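Local coordinates for tyrosine-protein kinase receptor torso (Bombyx mori, PDB 5AOQ) that binds the prothoracicotropic hormone PTTH through its extracellular region and activates MAPK signalling, taking part in the initiation of metamorphosis, at residues A[85-90]-A[108-113]. Sequence-based numbering, arbitrary orientation.
Sequences FILMEH and GELITT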
ATOM      1  N   PHE A  85      -3.142 -24.268  -5.173  1.00 21.84           N
ATOM      2  CA  PHE A  85      -1.793 -24.773  -4.950  1.00 21.31           C
ATOM      3  C   PHE A  85      -1.223 -24.251  -3.643  1.00 20.01           C
ATOM      4  O   PHE A  85      -1.425 -23.086  -3.298  1.00 19.84           O
ATOM      5  CB  PHE A  85      -0.884 -24.380  -6.110  1.00 22.25           C
ATOM      6  CG  PHE A  85      -1.357 -24.887  -7.431  1.00 23.68           C
ATOM      7  CD1 PHE A  85      -2.352 -24.220  -8.121  1.00 24.61           C
ATOM      8  CD2 PHE A  85      -0.830 -26.043  -7.973  1.00 24.22           C
ATOM      9  CE1 PHE A  85      -2.803 -24.687  -9.330  1.00 26.10           C
ATOM     10  CE2 PHE A  85      -1.278 -26.513  -9.184  1.00 25.75           C
ATOM     11  CZ  PHE A  85      -2.268 -25.838  -9.860  1.00 26.70           C
ATOM     12  N   ILE A  86      -0.517 -25.117  -2.921  1.00 19.21           N
ATOM     13  CA  ILE A  86       0.113 -24.733  -1.661  1.00 18.08           C
ATOM     14  C   ILE A  86       1.538 -25.267  -1.539  1.00 17.82           C
ATOM     15  O   ILE A  86       1.883 -26.289  -2.139  1.00 18.23           O
ATOM     16  CB  ILE A  86      -0.703 -25.236  -0.452  1.00 17.14           C
ATOM     17  CG1 ILE A  86      -0.825 -26.762  -0.499  1.00 17.15           C
ATOM     18  CG2 ILE A  86      -2.078 -24.582  -0.435  1.00 17.38           C
ATOM     19  CD1 ILE A  86      -1.447 -27.375   0.732  1.00 16.25           C
ATOM     20  N   LEU A  87       2.350 -24.564  -0.750  1.00 17.27           N
ATOM     21  CA  LEU A  87       3.709 -24.990  -0.422  1.00 16.99           C
ATOM     22  C   LEU A  87       3.772 -25.498   1.014  1.00 15.84           C
ATOM     23  O   LEU A  87       3.355 -24.801   1.941  1.00 15.31           O
ATOM     24  CB  LEU A  87       4.704 -23.839  -0.606  1.00 17.46           C
ATOM     25  CG  LEU A  87       4.934 -23.315  -2.025  1.00 18.68           C
ATOM     26  CD1 LEU A  87       5.908 -22.148  -1.997  1.00 19.17           C
ATOM     27  CD2 LEU A  87       5.445 -24.416  -2.944  1.00 19.19           C
ATOM     28  N   MET A  88       4.298 -26.707   1.189  1.00 19.45           N
ATOM     29  CA  MET A  88       4.299 -27.366   2.492  1.00 18.43           C
ATOM     30  C   MET A  88       5.691 -27.569   3.072  1.00 18.13           C
ATOM     31  O   MET A  88       6.593 -28.069   2.401  1.00 18.62           O
ATOM     32  CB  MET A  88       3.591 -28.715   2.395  1.00 18.37           C
ATOM     33  CG  MET A  88       2.100 -28.620   2.620  1.00 18.25           C
ATOM     34  SD  MET A  88       1.731 -28.085   4.301  1.00 17.09           S
ATOM     35  CE  MET A  88       0.186 -27.226   4.041  1.00 17.42           C
ATOM     36  N   GLU A  89       5.826 -27.185   4.339  1.00 40.06           N
ATOM     37  CA  GLU A  89       7.073 -27.278   5.088  1.00 40.11           C
ATOM     38  C   GLU A  89       6.916 -28.304   6.218  1.00 40.79           C
ATOM     39  O   GLU A  89       5.814 -28.793   6.463  1.00 41.23           O
ATOM     40  CB  GLU A  89       7.445 -25.885   5.624  1.00 40.09           C
ATOM     41  CG  GLU A  89       8.340 -25.844   6.856  1.00 40.48           C
ATOM     42  CD  GLU A  89       8.646 -24.432   7.309  1.00 40.49           C
ATOM     43  OE1 GLU A  89       8.073 -23.481   6.736  1.00 40.22           O
ATOM     44  OE2 GLU A  89       9.466 -24.271   8.239  1.00 40.80           O
ATOM     45  N   HIS A  90       8.015 -28.643   6.889  1.00 35.84           N
ATOM     46  CA  HIS A  90       7.978 -29.547   8.037  1.00 36.52           C
ATOM     47  C   HIS A  90       7.446 -28.874   9.301  1.00 37.17           C
ATOM     48  O   HIS A  90       6.510 -29.367   9.930  1.00 37.79           O
ATOM     49  CB  HIS A  90       9.372 -30.107   8.316  1.00 36.46           C
ATOM     50  CG  HIS A  90       9.473 -30.855   9.610  1.00 37.18           C
ATOM     51  ND1 HIS A  90       9.777 -30.239  10.805  1.00 37.66           N
ATOM     52  CD2 HIS A  90       9.307 -32.168   9.896  1.00 37.54           C
ATOM     53  CE1 HIS A  90       9.795 -31.140  11.770  1.00 38.29           C
ATOM     54  NE2 HIS A  90       9.513 -32.319  11.246  1.00 38.22           N
ATOM     55  N   GLY A 108       1.302 -20.468 -13.026  1.00 30.51           N
ATOM     56  CA  GLY A 108       1.076 -19.930 -11.694  1.00 29.83           C
ATOM     57  C   GLY A 108       2.356 -19.660 -10.927  1.00 30.76           C
ATOM     58  O   GLY A 108       3.425 -20.151 -11.295  1.00 31.26           O
ATOM     59  N   GLU A 109       2.238 -18.882  -9.854  1.00 42.55           N
ATOM     60  CA  GLU A 109       3.388 -18.512  -9.031  1.00 43.97           C
ATOM     61  C   GLU A 109       3.116 -18.655  -7.533  1.00 42.34           C
ATOM     62  O   GLU A 109       2.014 -18.378  -7.057  1.00 41.55           O
ATOM     63  CB  GLU A 109       3.815 -17.073  -9.337  1.00 48.23           C
ATOM     64  CG  GLU A 109       5.061 -16.627  -8.583  1.00 50.52           C
ATOM     65  CD  GLU A 109       5.437 -15.189  -8.871  1.00 55.33           C
ATOM     66  OE1 GLU A 109       4.567 -14.425  -9.342  1.00 56.71           O
ATOM     67  OE2 GLU A 109       6.605 -14.818  -8.624  1.00 58.12           O
ATOM     68  N   LEU A 110       4.145 -19.082  -6.804  1.00 31.00           N
ATOM     69  CA  LEU A 110       4.103 -19.232  -5.354  1.00 30.04           C
ATOM     70  C   LEU A 110       5.292 -18.523  -4.712  1.00 33.06           C
ATOM     71  O   LEU A 110       6.436 -18.733  -5.113  1.00 34.36           O
ATOM     72  CB  LEU A 110       4.115 -20.711  -4.973  1.00 26.88           C
ATOM     73  CG  LEU A 110       2.791 -21.457  -5.120  1.00 24.06           C
ATOM     74  CD1 LEU A 110       3.029 -22.953  -5.235  1.00 21.88           C
ATOM     75  CD2 LEU A 110       1.887 -21.146  -3.938  1.00 23.48           C
ATOM     76  N   ILE A 111       5.022 -17.698  -3.705  1.00 34.52           N
ATOM     77  CA  ILE A 111       6.058 -16.889  -3.067  1.00 38.10           C
ATOM     78  C   ILE A 111       6.704 -17.677  -1.931  1.00 37.11           C
ATOM     79  O   ILE A 111       6.033 -18.445  -1.240  1.00 34.25           O
ATOM     80  CB  ILE A 111       5.492 -15.558  -2.530  1.00 40.96           C
ATOM     81  CG1 ILE A 111       4.893 -14.732  -3.671  1.00 42.56           C
ATOM     82  CG2 ILE A 111       6.581 -14.743  -1.842  1.00 45.19           C
ATOM     83  CD1 ILE A 111       3.436 -15.028  -3.957  1.00 39.72           C
ATOM     84  N   THR A 112       8.007 -17.480  -1.744  1.00 58.12           N
ATOM     85  CA  THR A 112       8.749 -18.164  -0.688  1.00 57.92           C
ATOM     86  C   THR A 112       9.260 -17.208   0.382  1.00 61.75           C
ATOM     87  O   THR A 112       9.629 -16.069   0.095  1.00 65.59           O
ATOM     88  CB  THR A 112       9.954 -18.931  -1.277  1.00 58.23           C
ATOM     89  OG1 THR A 112       9.488 -19.918  -2.201  1.00 54.91           O
ATOM     90  CG2 THR A 112      10.766 -19.616  -0.183  1.00 58.55           C
ATOM     91  N   THR A 113       9.275 -17.697   1.620  1.00 67.84           N
ATOM     92  CA  THR A 113       9.789 -16.950   2.761  1.00 71.57           C
ATOM     93  C   THR A 113      10.999 -17.680   3.341  1.00 72.54           C
ATOM     94  O   THR A 113      10.876 -18.805   3.824  1.00 69.75           O
ATOM     95  CB  THR A 113       8.718 -16.770   3.853  1.00 70.76           C
ATOM     96  OG1 THR A 113       7.561 -16.138   3.294  1.00 69.99           O
ATOM     97  CG2 THR A 113       9.255 -15.920   4.998  1.00 75.25           C
TER
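L87 and L110 meet tip to tip between two strands, 83-88 and 107-111, that belong to different sheets of the first FN3 domain. The strand axes pass 8.1 Å apart and run in roughly the same direction, 32° off parallel, with no hydrogen bond between the two segments; every approach involves a side chain. Both leucines place CG anti to the carbonyl carbon and beside the backbone N (chi1 -66° in L87, -78° in L110), so each branched end rises from its strand to meet the other. CD2 of L87 lies 3.6 Å from CD1 of L110, the tightest apolar touch, while L87 CD1 lies beside the base of L110, 3.8 Å from its CB. The same CD1 methyl reaches the backbone, 3.8 Å from the carbonyl O of I111, and comes within 4.2 Å of T112 OG1. The other L110 branch, CD2, turns to the opposing backbone and stops 3.9 Å from the carbonyl O of F85. F85 starts toward the facing strand, its CB 4.3 Å from L110 CD1, but its ring swings away and meets the ring of F74. F74 and T99 also touch L110, and I120 packs on L87, extending the apolar layer into both sheets. I111 points away from the other strand and packs on E80 of a PTTH chain; E109 forms a salt bridge with K204, a residue implicated in PTTH binding. This leucine pair is buried between the two face-to-face antiparallel sheets of a beta sandwich, as in fibronectin type III domains.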